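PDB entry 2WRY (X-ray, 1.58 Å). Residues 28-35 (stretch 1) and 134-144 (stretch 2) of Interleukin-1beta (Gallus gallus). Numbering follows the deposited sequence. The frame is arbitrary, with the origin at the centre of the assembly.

Stretch 1 28-35: TQLVALHL
Stretch 2 (134-144) CTSLQPRQPVG

This is a short antiparallel backbone pairing, held by three main-chain hydrogen bonds and backed by a small apolar cluster, in which the strand Gln29-Leu33 meets the segment Pro139-Val143. The register is set by Val31 opposite Pro142, a non-hydrogen-bonded pair with CA to CA at 4.2 Å and diverging side chains.

Two of the bonds flank that pair. Val143 N donates to Leu30 O at 2.9 Å (164° at the hydrogen), and Ala32 N donates to Gln141 O at 3.2 Å (157°), the longest of the three. Farther along, Arg140 N donates to Ala32 O at 2.8 Å (149°). As expected at a non-hydrogen-bonded pair, the CA-H groups point inward: Pro142 CA lies 3.3 Å from Leu30 O (140°) and Val31 CA 3.3 Å from Gln141 O (131°).

Strand torsions are extended, from -148/124 at Gln29 through -124/159 at Val31 to -148/165 at Leu33. Opposite them, Gln141 (-115/157) and Pro142 (-60/146, C-gamma exo) remain extended, but Arg140 adopts 64/34, in the left-handed region, while its N still bonds Ala32 O.

Water bridges the stretches at two points. One accepts from Leu30 N at 3.0 Å and lies within donating distance of Val143 O, also 3.0 Å. The second accepts from Gln141 N at 2.9 Å, with Ala32 O at 2.7 Å and Gln138 O at 2.6 Å as its possible acceptors, spanning the 4.0 Å between Gln141 N and Ala32 O.

Val143 (chi1 t) packs its CG2 3.8 Å from CB of Leu30 (m, t) and 4.3 Å from Ala32 CB; Thr135 CG2 (chi1 p) approaches Ala32 CB to 3.8 Å. At the margins, Gln29 (t, t) brings CD to 3.7 Å from Pro142 CG, while His34 CD2 (chi1 m) lies obliquely 4.5 Å from CB of Pro139 (C-gamma endo). Together the stretches bury 480 Å².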

# COMPACT_ATOMS: atom_id res chain seq x y z
N THR A 28 0.13 2.69 -14.02
CA THR A 28 -1.05 2.79 -13.14
C THR A 28 -1.35 1.51 -12.37
O THR A 28 -2.39 1.40 -11.72
CB THR A 28 -2.31 3.09 -13.97
OG1 THR A 28 -2.43 2.14 -15.04
CG2 THR A 28 -2.22 4.48 -14.53
N GLN A 29 -0.45 0.53 -12.45
CA GLN A 29 -0.78 -0.77 -11.87
C GLN A 29 0.42 -1.53 -11.34
O GLN A 29 1.37 -1.83 -12.08
CB GLN A 29 -1.47 -1.65 -12.90
CG GLN A 29 -2.06 -2.91 -12.34
CD GLN A 29 -3.27 -3.35 -13.11
OE1 GLN A 29 -4.40 -3.03 -12.75
NE2 GLN A 29 -3.04 -4.09 -14.20
N LEU A 30 0.33 -1.87 -10.07
CA LEU A 30 1.28 -2.80 -9.48
C LEU A 30 0.78 -4.22 -9.68
O LEU A 30 -0.42 -4.48 -9.63
CB LEU A 30 1.39 -2.58 -7.97
CG LEU A 30 2.07 -1.33 -7.44
CD1 LEU A 30 1.77 -1.27 -5.95
CD2 LEU A 30 3.57 -1.31 -7.72
N VAL A 31 1.73 -5.14 -9.89
CA VAL A 31 1.43 -6.57 -9.83
C VAL A 31 2.34 -7.22 -8.80
O VAL A 31 3.40 -6.66 -8.43
CB VAL A 31 1.55 -7.29 -11.20
CG1 VAL A 31 0.57 -6.68 -12.23
CG2 VAL A 31 2.96 -7.27 -11.70
N ALA A 32 1.92 -8.38 -8.31
CA ALA A 32 2.76 -9.14 -7.38
C ALA A 32 3.23 -10.44 -8.00
O ALA A 32 2.46 -11.19 -8.58
CB ALA A 32 2.01 -9.39 -6.08
N LEU A 33 4.52 -10.72 -7.87
CA LEU A 33 5.07 -11.95 -8.45
C LEU A 33 6.22 -12.49 -7.62
O LEU A 33 6.73 -11.80 -6.75
CB LEU A 33 5.48 -11.77 -9.91
CG LEU A 33 5.90 -10.40 -10.48
CD1 LEU A 33 6.92 -9.74 -9.63
CD2 LEU A 33 6.40 -10.57 -11.92
N HIS A 34 6.58 -13.74 -7.88
CA HIS A 34 7.83 -14.28 -7.35
C HIS A 34 8.87 -13.85 -8.38
O HIS A 34 8.92 -14.39 -9.48
CB HIS A 34 7.74 -15.80 -7.21
CG HIS A 34 6.64 -16.26 -6.31
ND1 HIS A 34 6.71 -16.13 -4.94
CD2 HIS A 34 5.45 -16.84 -6.58
CE1 HIS A 34 5.60 -16.61 -4.40
NE2 HIS A 34 4.81 -17.03 -5.38
N LEU A 35 9.64 -12.83 -8.04
CA LEU A 35 10.54 -12.24 -9.01
C LEU A 35 11.81 -13.04 -8.98
O LEU A 35 12.41 -13.20 -7.91
CB LEU A 35 10.85 -10.78 -8.65
CG LEU A 35 10.92 -9.69 -9.75
CD1 LEU A 35 11.89 -8.61 -9.32
CD2 LEU A 35 11.29 -10.22 -11.14
N CYS A 134 -4.24 -5.83 -0.80
CA CYS A 134 -4.10 -7.28 -0.95
C CYS A 134 -3.48 -7.71 -2.26
O CYS A 134 -3.50 -7.00 -3.26
CB CYS A 134 -5.45 -7.99 -0.77
SG CYS A 134 -6.63 -7.57 -2.08
N THR A 135 -2.91 -8.91 -2.23
CA THR A 135 -2.44 -9.55 -3.45
C THR A 135 -3.25 -10.81 -3.72
O THR A 135 -3.89 -11.37 -2.82
CB THR A 135 -0.93 -9.92 -3.35
OG1 THR A 135 -0.75 -10.93 -2.36
CG2 THR A 135 -0.11 -8.66 -3.02
N SER A 136 -3.19 -11.26 -4.96
CA SER A 136 -3.85 -12.49 -5.33
C SER A 136 -3.02 -13.66 -4.81
O SER A 136 -1.83 -13.52 -4.57
CB SER A 136 -3.89 -12.55 -6.85
OG SER A 136 -4.45 -13.76 -7.29
N LEU A 137 -3.65 -14.81 -4.65
CA LEU A 137 -2.90 -16.05 -4.41
C LEU A 137 -2.08 -16.46 -5.63
O LEU A 137 -1.06 -17.16 -5.49
CB LEU A 137 -3.85 -17.19 -4.05
CG LEU A 137 -4.83 -16.98 -2.88
CD1 LEU A 137 -5.71 -18.22 -2.64
CD2 LEU A 137 -4.11 -16.60 -1.62
N GLN A 138 -2.52 -16.02 -6.81
CA GLN A 138 -1.82 -16.31 -8.08
C GLN A 138 -0.79 -15.23 -8.39
O GLN A 138 -1.00 -14.06 -8.10
CB GLN A 138 -2.81 -16.41 -9.24
CG GLN A 138 -3.63 -17.70 -9.26
CD GLN A 138 -4.55 -17.84 -8.07
OE1 GLN A 138 -5.21 -16.88 -7.65
NE2 GLN A 138 -4.60 -19.05 -7.49
N PRO A 139 0.37 -15.62 -8.95
CA PRO A 139 1.32 -14.58 -9.36
C PRO A 139 0.86 -13.75 -10.58
O PRO A 139 -0.04 -14.15 -11.32
CB PRO A 139 2.61 -15.38 -9.69
CG PRO A 139 2.19 -16.76 -9.91
CD PRO A 139 0.89 -16.98 -9.15
N ARG A 140 1.49 -12.59 -10.75
CA ARG A 140 1.32 -11.73 -11.92
C ARG A 140 -0.11 -11.19 -12.06
O ARG A 140 -0.61 -10.99 -13.17
CB ARG A 140 1.78 -12.44 -13.21
CG ARG A 140 3.17 -13.09 -13.15
CD ARG A 140 3.63 -13.51 -14.55
NE ARG A 140 3.37 -14.91 -14.86
CZ ARG A 140 3.81 -15.53 -15.97
NH1 ARG A 140 4.51 -14.86 -16.87
NH2 ARG A 140 3.54 -16.82 -16.18
N GLN A 141 -0.76 -10.94 -10.91
CA GLN A 141 -2.09 -10.31 -10.89
C GLN A 141 -1.97 -8.95 -10.20
O GLN A 141 -1.00 -8.71 -9.46
CB GLN A 141 -3.11 -11.19 -10.15
CG GLN A 141 -3.34 -12.54 -10.80
CD GLN A 141 -4.14 -12.47 -12.09
OE1 GLN A 141 -4.55 -11.40 -12.55
NE2 GLN A 141 -4.38 -13.64 -12.67
N PRO A 142 -2.91 -8.03 -10.49
CA PRO A 142 -2.82 -6.71 -9.85
C PRO A 142 -2.89 -6.73 -8.32
O PRO A 142 -3.54 -7.59 -7.73
CB PRO A 142 -4.05 -5.99 -10.39
CG PRO A 142 -4.26 -6.65 -11.73
CD PRO A 142 -4.03 -8.09 -11.45
N VAL A 143 -2.16 -5.79 -7.71
CA VAL A 143 -2.36 -5.48 -6.29
C VAL A 143 -3.65 -4.67 -6.20
O VAL A 143 -3.88 -3.76 -7.01
CB VAL A 143 -1.14 -4.69 -5.70
CG1 VAL A 143 -1.33 -4.42 -4.22
CG2 VAL A 143 0.13 -5.48 -5.93
N GLY A 144 -4.48 -5.00 -5.23
CA GLY A 144 -5.78 -4.32 -5.05
C GLY A 144 -6.14 -4.08 -3.61
O GLY A 144 -5.25 -4.06 -2.75
O HOH W 1 -2.10 -1.79 -8.39
O HOH W 2 -0.19 -11.56 -8.13